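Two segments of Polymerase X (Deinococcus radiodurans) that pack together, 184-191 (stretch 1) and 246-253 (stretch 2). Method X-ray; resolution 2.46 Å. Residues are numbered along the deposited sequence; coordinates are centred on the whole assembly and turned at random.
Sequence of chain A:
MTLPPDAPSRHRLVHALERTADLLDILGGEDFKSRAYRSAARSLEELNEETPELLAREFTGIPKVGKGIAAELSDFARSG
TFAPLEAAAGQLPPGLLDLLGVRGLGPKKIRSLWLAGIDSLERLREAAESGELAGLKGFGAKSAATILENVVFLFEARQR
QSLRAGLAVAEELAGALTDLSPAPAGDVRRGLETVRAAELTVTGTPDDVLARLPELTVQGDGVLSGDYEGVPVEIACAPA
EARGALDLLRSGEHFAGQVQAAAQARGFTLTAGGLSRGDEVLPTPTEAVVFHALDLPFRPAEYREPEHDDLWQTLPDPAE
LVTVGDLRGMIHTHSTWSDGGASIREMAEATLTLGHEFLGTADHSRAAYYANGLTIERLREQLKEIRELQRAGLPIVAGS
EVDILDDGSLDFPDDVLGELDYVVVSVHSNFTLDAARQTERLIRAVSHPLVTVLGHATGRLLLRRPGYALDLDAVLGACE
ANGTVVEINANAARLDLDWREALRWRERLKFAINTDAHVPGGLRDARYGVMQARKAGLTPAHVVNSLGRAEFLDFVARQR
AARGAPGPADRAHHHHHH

Stretch 1, residues 184-191: PAGDVRRG
Stretch 2 246-253: LDLLRSGE

The contact is small, 260 Å² summed over both sides: stretch 2 offers mainly backbone carbonyls, which stretch 1 meets with a backbone N and two arginine side chains. A short helix in stretch 1 meets the segment just beyond a helix end in stretch 2. The register is set by Gly186 and Ser251, whose CA atoms lie 4.3 Å apart.

Ser251 gives up the most surface. It follows Arg250, the first residue to leave helical phi/psi (-94/39), and is itself at -87/-44, with a cis peptide leading into Gly252 (-156/-90). Its CB points away from stretch 1, and its carbonyl makes the closer contacts. Ser251 O lies 3.2 Å from Gly186 CA in a CA-H...O contact and accepts a weak hydrogen bond from Arg190 NH1, also at 3.2 Å. The small side chain, chi1 m, keeps OG 3.2 Å from Asp247 O, one turn back.

Gly186 supplies the strongest direct bond: its N donates to Arg250 O at 2.7 Å and 148°. Its phi/psi is 49/-131, and the positive phi by itself favours glycine; an ideal CB would sit 4.0 Å from Arg250 O, which is not a clash. Beside it, Ala185 at -135/178 brings its CB to 3.5 Å from the same Arg250 O, a compact methyl in a buried place.

Arg189 covers the next largest area after Ser251. Its CB points toward stretch 2, and chi1 to chi3 are all t, an extended arm that carries NH1 to 3.4 Å from Asp247 O, which lies at the guanidinium edge. A water accepts from Arg189 NH1 (2.9 Å) and donates to Asp247 O (2.9 Å) and Arg250 O (3.0 Å), tying the arm to the carbonyls of the helix end.

Arg190 instead takes chi1 p and chi2 t, with chi3 near -140°. Asp187, chi1 m, steadies it through a salt bridge, Arg190 NH1 to Asp187 OD1 at 2.9 Å, holding the charge beside Ser251 O.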

# COMPACT_ATOMS: atom_id res chain seq x y z
N PRO A 184 13.04 -8.60 -14.01
CA PRO A 184 13.12 -7.42 -13.14
C PRO A 184 14.49 -7.34 -12.47
O PRO A 184 15.07 -8.37 -12.15
CB PRO A 184 12.03 -7.68 -12.09
CG PRO A 184 11.05 -8.55 -12.79
CD PRO A 184 11.86 -9.43 -13.71
N ALA A 185 14.99 -6.13 -12.26
CA ALA A 185 16.28 -5.97 -11.62
C ALA A 185 16.22 -4.86 -10.58
O ALA A 185 15.18 -4.23 -10.40
CB ALA A 185 17.35 -5.66 -12.65
N GLY A 186 17.33 -4.65 -9.89
CA GLY A 186 17.45 -3.57 -8.93
C GLY A 186 16.31 -3.49 -7.94
O GLY A 186 15.92 -4.49 -7.33
N ASP A 187 15.76 -2.29 -7.79
CA ASP A 187 14.82 -2.00 -6.71
C ASP A 187 13.49 -2.75 -6.82
O ASP A 187 12.98 -3.25 -5.82
CB ASP A 187 14.60 -0.49 -6.59
CG ASP A 187 15.87 0.25 -6.23
OD1 ASP A 187 16.93 -0.41 -6.08
OD2 ASP A 187 15.83 1.49 -6.09
N VAL A 188 12.93 -2.85 -8.03
CA VAL A 188 11.66 -3.55 -8.21
C VAL A 188 11.81 -5.06 -7.96
O VAL A 188 10.90 -5.69 -7.42
CB VAL A 188 11.03 -3.30 -9.59
CG1 VAL A 188 11.07 -1.82 -9.92
CG2 VAL A 188 11.74 -4.09 -10.67
N ARG A 189 12.95 -5.62 -8.33
CA ARG A 189 13.19 -7.05 -8.17
C ARG A 189 13.24 -7.50 -6.70
O ARG A 189 12.86 -8.63 -6.39
CB ARG A 189 14.48 -7.47 -8.86
CG ARG A 189 14.86 -8.91 -8.57
CD ARG A 189 16.24 -9.25 -9.07
NE ARG A 189 16.55 -10.65 -8.81
CZ ARG A 189 17.77 -11.17 -8.88
NH1 ARG A 189 18.80 -10.40 -9.22
NH2 ARG A 189 17.97 -12.45 -8.62
N ARG A 190 13.71 -6.63 -5.81
CA ARG A 190 13.82 -7.01 -4.41
C ARG A 190 12.80 -6.33 -3.51
O ARG A 190 12.83 -6.48 -2.28
CB ARG A 190 15.25 -6.82 -3.89
CG ARG A 190 15.79 -5.42 -4.01
CD ARG A 190 17.29 -5.40 -3.75
NE ARG A 190 17.67 -4.24 -2.95
CZ ARG A 190 17.87 -3.03 -3.46
NH1 ARG A 190 17.72 -2.82 -4.75
NH2 ARG A 190 18.21 -2.03 -2.66
N GLY A 191 11.88 -5.57 -4.12
CA GLY A 191 10.70 -5.10 -3.42
C GLY A 191 10.86 -3.84 -2.59
O GLY A 191 10.11 -3.62 -1.64
N LEU A 246 25.73 -10.05 -14.72
CA LEU A 246 24.93 -8.86 -14.89
C LEU A 246 23.79 -8.84 -13.87
O LEU A 246 23.48 -7.80 -13.29
CB LEU A 246 24.36 -8.80 -16.31
CG LEU A 246 23.52 -7.58 -16.67
CD1 LEU A 246 24.41 -6.36 -16.84
CD2 LEU A 246 22.71 -7.83 -17.93
N ASP A 247 23.18 -10.00 -13.65
CA ASP A 247 22.06 -10.10 -12.73
C ASP A 247 22.47 -9.83 -11.29
O ASP A 247 21.73 -9.21 -10.53
CB ASP A 247 21.38 -11.47 -12.85
CG ASP A 247 20.62 -11.63 -14.16
OD1 ASP A 247 20.60 -10.66 -14.95
OD2 ASP A 247 20.04 -12.71 -14.39
N LEU A 248 23.66 -10.29 -10.91
CA LEU A 248 24.17 -10.03 -9.57
C LEU A 248 24.47 -8.54 -9.39
O LEU A 248 24.07 -7.93 -8.40
CB LEU A 248 25.43 -10.85 -9.30
CG LEU A 248 25.23 -12.32 -8.92
CD1 LEU A 248 26.57 -12.95 -8.59
CD2 LEU A 248 24.29 -12.45 -7.74
N LEU A 249 25.19 -7.96 -10.35
CA LEU A 249 25.59 -6.56 -10.26
C LEU A 249 24.41 -5.59 -10.27
O LEU A 249 24.47 -4.54 -9.63
CB LEU A 249 26.60 -6.20 -11.36
CG LEU A 249 27.99 -6.81 -11.17
CD1 LEU A 249 28.79 -6.73 -12.45
CD2 LEU A 249 28.73 -6.12 -10.03
N ARG A 250 23.35 -5.94 -10.98
CA ARG A 250 22.17 -5.08 -11.06
C ARG A 250 21.11 -5.46 -10.02
O ARG A 250 19.91 -5.42 -10.30
CB ARG A 250 21.55 -5.14 -12.46
CG ARG A 250 22.51 -4.91 -13.62
CD ARG A 250 22.98 -3.46 -13.72
NE ARG A 250 21.87 -2.53 -13.80
CZ ARG A 250 21.98 -1.25 -14.14
NH1 ARG A 250 23.17 -0.74 -14.46
NH2 ARG A 250 20.91 -0.47 -14.18
N SER A 251 21.55 -5.82 -8.81
CA SER A 251 20.63 -6.24 -7.75
C SER A 251 20.02 -5.14 -6.87
O SER A 251 18.83 -5.19 -6.57
CB SER A 251 21.27 -7.32 -6.87
OG SER A 251 21.12 -8.59 -7.45
N GLY A 252 20.82 -4.16 -6.43
CA GLY A 252 22.22 -4.05 -6.75
C GLY A 252 23.06 -3.25 -5.77
O GLY A 252 23.58 -3.81 -4.80
N GLU A 253 23.17 -1.94 -6.00
CA GLU A 253 24.22 -1.11 -5.38
C GLU A 253 24.93 -1.67 -4.15
O GLU A 253 26.10 -2.04 -4.23
CB GLU A 253 23.75 0.33 -5.15
CG GLU A 253 23.93 1.23 -6.38
CD GLU A 253 23.68 2.70 -6.09
OE1 GLU A 253 23.13 3.02 -5.02
OE2 GLU A 253 24.03 3.55 -6.95
O HOH W 1 19.10 -8.18 -11.03